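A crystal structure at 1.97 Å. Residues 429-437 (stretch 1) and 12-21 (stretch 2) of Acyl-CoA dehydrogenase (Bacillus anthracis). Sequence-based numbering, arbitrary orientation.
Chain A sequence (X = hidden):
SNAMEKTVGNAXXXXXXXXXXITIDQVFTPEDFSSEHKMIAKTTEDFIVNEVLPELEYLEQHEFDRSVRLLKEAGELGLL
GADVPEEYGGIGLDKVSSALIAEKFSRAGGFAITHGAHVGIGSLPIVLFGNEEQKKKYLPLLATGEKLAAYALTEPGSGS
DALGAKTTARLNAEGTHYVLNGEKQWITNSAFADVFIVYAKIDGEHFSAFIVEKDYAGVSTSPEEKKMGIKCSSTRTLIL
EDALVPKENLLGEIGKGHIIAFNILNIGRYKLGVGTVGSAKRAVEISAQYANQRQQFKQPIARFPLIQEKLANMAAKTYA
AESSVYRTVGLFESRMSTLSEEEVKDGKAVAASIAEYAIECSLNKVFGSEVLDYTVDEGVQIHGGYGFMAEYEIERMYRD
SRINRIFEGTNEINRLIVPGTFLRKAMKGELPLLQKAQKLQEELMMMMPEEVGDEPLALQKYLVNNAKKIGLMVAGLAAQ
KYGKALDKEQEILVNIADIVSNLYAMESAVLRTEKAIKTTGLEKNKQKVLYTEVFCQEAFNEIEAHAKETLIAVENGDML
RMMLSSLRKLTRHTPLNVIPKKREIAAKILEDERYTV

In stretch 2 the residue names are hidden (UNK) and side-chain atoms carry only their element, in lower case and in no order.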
# COMPACT_ATOMS: atom_id res chain seq x y z
N GLY A 429 5.93 -33.92 -19.08
CA GLY A 429 7.00 -34.77 -18.56
C GLY A 429 8.29 -34.08 -18.16
O GLY A 429 9.29 -34.75 -17.87
N GLU A 430 8.28 -32.74 -18.14
CA GLU A 430 9.45 -31.94 -17.73
C GLU A 430 9.68 -31.98 -16.22
O GLU A 430 10.81 -31.86 -15.76
CB GLU A 430 9.30 -30.48 -18.18
CG GLU A 430 9.74 -30.19 -19.60
CD GLU A 430 9.51 -28.73 -19.98
OE1 GLU A 430 10.46 -27.92 -19.88
OE2 GLU A 430 8.36 -28.39 -20.36
N LEU A 431 8.59 -32.11 -15.46
CA LEU A 431 8.67 -32.15 -14.00
C LEU A 431 7.97 -33.39 -13.47
O LEU A 431 6.81 -33.65 -13.81
CB LEU A 431 8.09 -30.88 -13.36
CG LEU A 431 8.76 -29.53 -13.62
CD1 LEU A 431 7.95 -28.40 -12.99
CD2 LEU A 431 10.22 -29.51 -13.14
N PRO A 432 8.67 -34.15 -12.61
CA PRO A 432 8.14 -35.40 -12.04
C PRO A 432 7.18 -35.14 -10.89
O PRO A 432 7.37 -35.66 -9.79
CB PRO A 432 9.41 -36.10 -11.54
CG PRO A 432 10.32 -34.98 -11.16
CD PRO A 432 10.04 -33.86 -12.13
N LEU A 433 6.13 -34.35 -11.15
CA LEU A 433 5.21 -33.88 -10.10
C LEU A 433 4.32 -34.97 -9.48
O LEU A 433 4.19 -35.01 -8.26
CB LEU A 433 4.36 -32.68 -10.57
CG LEU A 433 4.97 -31.30 -10.85
CD1 LEU A 433 3.85 -30.26 -10.88
CD2 LEU A 433 6.03 -30.90 -9.83
N LEU A 434 3.72 -35.82 -10.31
CA LEU A 434 2.91 -36.95 -9.82
C LEU A 434 3.76 -37.89 -8.99
O LEU A 434 3.40 -38.23 -7.86
CB LEU A 434 2.25 -37.71 -10.98
CG LEU A 434 0.91 -37.22 -11.53
CD1 LEU A 434 0.62 -37.90 -12.86
CD2 LEU A 434 -0.23 -37.45 -10.55
N GLN A 435 4.90 -38.29 -9.56
CA GLN A 435 5.86 -39.21 -8.94
C GLN A 435 6.48 -38.65 -7.65
O GLN A 435 6.99 -39.42 -6.82
CB GLN A 435 6.97 -39.57 -9.93
CG GLN A 435 6.56 -40.60 -10.98
CD GLN A 435 7.75 -41.33 -11.57
OE1 GLN A 435 8.55 -40.76 -12.31
NE2 GLN A 435 7.88 -42.62 -11.23
N LYS A 436 6.43 -37.33 -7.49
CA LYS A 436 6.97 -36.66 -6.31
C LYS A 436 5.88 -36.40 -5.25
O LYS A 436 6.15 -36.37 -4.04
CB LYS A 436 7.68 -35.36 -6.71
CG LYS A 436 9.07 -35.20 -6.09
CD LYS A 436 10.08 -36.13 -6.74
CE LYS A 436 11.24 -36.45 -5.81
NZ LYS A 436 12.26 -35.37 -5.80
N ALA A 437 4.64 -36.24 -5.73
CA ALA A 437 3.46 -36.06 -4.89
C ALA A 437 3.09 -37.34 -4.15
O ALA A 437 2.49 -37.30 -3.07
CB ALA A 437 2.28 -35.58 -5.73
N UNK A 12 19.71 -26.40 -14.74
CA UNK A 12 18.56 -26.65 -13.84
C UNK A 12 17.25 -26.34 -14.57
O UNK A 12 17.14 -25.31 -15.24
c UNK A 12 19.82 -26.30 -11.68
c UNK A 12 18.72 -25.76 -12.57
c UNK A 12 17.42 -25.59 -11.80
N UNK A 13 16.26 -27.22 -14.47
CA UNK A 13 15.00 -27.00 -15.18
C UNK A 13 14.12 -25.95 -14.52
O UNK A 13 14.16 -25.78 -13.30
c UNK A 13 14.20 -28.30 -15.34
n UNK A 13 13.73 -32.55 -18.03
c UNK A 13 13.83 -30.42 -16.66
c UNK A 13 14.65 -29.14 -16.51
c UNK A 13 14.21 -31.13 -17.97
N UNK A 14 13.33 -25.27 -15.34
CA UNK A 14 12.35 -24.31 -14.83
C UNK A 14 11.33 -24.98 -13.94
O UNK A 14 10.76 -26.01 -14.30
N UNK A 15 11.13 -24.40 -12.75
CA UNK A 15 10.15 -24.91 -11.80
C UNK A 15 10.64 -26.08 -10.94
O UNK A 15 9.93 -26.54 -10.06
N UNK A 16 11.87 -26.54 -11.18
CA UNK A 16 12.38 -27.70 -10.47
C UNK A 16 12.72 -27.40 -9.01
O UNK A 16 12.76 -28.32 -8.18
o UNK A 16 14.71 -27.56 -11.28
c UNK A 16 13.55 -28.38 -11.21
N UNK A 17 12.95 -26.13 -8.69
CA UNK A 17 13.18 -25.73 -7.29
C UNK A 17 12.07 -26.26 -6.36
O UNK A 17 12.30 -26.43 -5.17
c UNK A 17 12.01 -23.46 -7.45
c UNK A 17 13.30 -24.21 -7.15
c UNK A 17 11.06 -23.24 -6.45
c UNK A 17 10.57 -22.27 -9.01
c UNK A 17 11.75 -22.96 -8.73
c UNK A 17 9.63 -22.07 -8.00
c UNK A 17 9.87 -22.55 -6.73
N UNK A 18 10.89 -26.49 -6.90
CA UNK A 18 9.76 -26.92 -6.09
C UNK A 18 9.88 -28.37 -5.61
O UNK A 18 9.22 -28.77 -4.63
c UNK A 18 7.19 -27.25 -6.20
c UNK A 18 8.47 -26.75 -6.89
c UNK A 18 7.00 -26.61 -4.83
c UNK A 18 5.95 -27.05 -7.08
N UNK A 19 10.72 -29.15 -6.28
CA UNK A 19 10.71 -30.61 -6.18
C UNK A 19 12.11 -31.21 -5.96
O UNK A 19 12.25 -32.36 -5.56
c UNK A 19 10.54 -32.53 -7.82
c UNK A 19 10.03 -31.19 -7.46
c UNK A 19 8.53 -31.23 -7.28
N UNK A 20 13.15 -30.42 -6.21
CA UNK A 20 14.53 -30.91 -6.12
C UNK A 20 15.29 -30.10 -5.11
O UNK A 20 14.97 -28.93 -4.85
o UNK A 20 14.72 -31.57 -9.71
c UNK A 20 15.23 -30.84 -7.48
c UNK A 20 14.67 -31.85 -8.49
o UNK A 20 14.18 -32.93 -8.07
N UNK A 21 16.32 -30.71 -4.54
CA UNK A 21 17.11 -30.08 -3.50
C UNK A 21 18.21 -29.25 -4.17
O UNK A 21 19.33 -29.74 -4.34
o UNK A 21 19.55 -30.71 0.39
c UNK A 21 18.98 -30.22 -0.61
c UNK A 21 17.70 -31.17 -2.59
o UNK A 21 19.42 -29.22 -1.22
c UNK A 21 17.68 -30.87 -1.10
O HOH W 1 10.46 -27.05 -17.07

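Position 12 carries three side-chain carbons, one bearing the other two, and its side chain makes no contact with stretch 1; a branch at the first carbon identifies Val-12. Position 13 has four carbons in a row ending in nitrogen, the pattern of lysine, and a chain carbon reaches the backbone oxygen of Glu-430. This is Lys-13, whose CD lies 3.5 Å from Glu-430 O, so the aliphatic part of the chain touches that carbonyl oxygen.

Position 14 has no side-chain atoms, and its backbone O approaches Leu-431 CD2 at 3.7 Å; it is therefore Gly-14. Water 1 O lies 3.0 Å from Gly-14 O and 2.9 Å from Glu-430 OE1, within hydrogen-bonding reach of both. Position 15 is also bare. Its phi of 82° by itself favours glycine, and an ideal CB built here would sit 3.2 Å from Leu-431 CD1, a tight approach. The backbone O of position 15 is 4.0 Å from Leu-431 CD1. This is Gly-15.

Position 16 shows one carbon, then one oxygen; the CB is 4.0 Å from Leu-431 CD2. With no branch at CB, this is Ser-16. Its OG donates to Lys-13 O at 2.7 Å, and its N donates to the same Lys-13 O at 3.2 Å, closing a type II turn from Lys-13 to Ser-16. Position 17 has one carbon followed by a six-carbon ring without a hydroxyl, and the ring makes no contact with stretch 1; hence Phe-17.

Position 18 has four carbons, forked at the second; its CA-to-CB bond points toward stretch 1, but no contact is made. This is Leu-18. Position 19 again has three carbons, branched at the first, and they touch Pro-432, Leu-433 and Lys-436: Val-19. Its CG2 lies 3.6 Å from Leu-433 CD2, while CG1 is 4.1 Å from Pro-432 CG and 3.5 Å from Lys-436 CG.

Position 20 has two carbons, the second carrying two oxygens, a carboxylate one methylene from CA, with an oxygen facing Lys-436 NZ: Asp-20. Its OD1 forms a long salt bridge, 3.8 Å, with Lys-436 NZ. Position 21 has three carbons, the third carrying two oxygens, and makes no contact with stretch 1, so it is Glu-21.

The contact buries 425 Å², both sides summed. Val-19 and Leu-431 have the largest covered areas: Val-19 packs against Pro-432, Leu-433 and the aliphatic part of Lys-436, whereas Leu-431 lies against the turn, where the absence of a CB at Gly-15 leaves room for Leu-431 CD1. Polar anchoring comes from Lys-436 NZ, which donates to Val-19 O at 3.0 Å; the longer reach to Asp-20 adds charge complementarity. At the other end, water 1 sits between Glu-430 OE1 and Gly-14 O.

Stretch 2 (12-21) VKGGSFLVDE
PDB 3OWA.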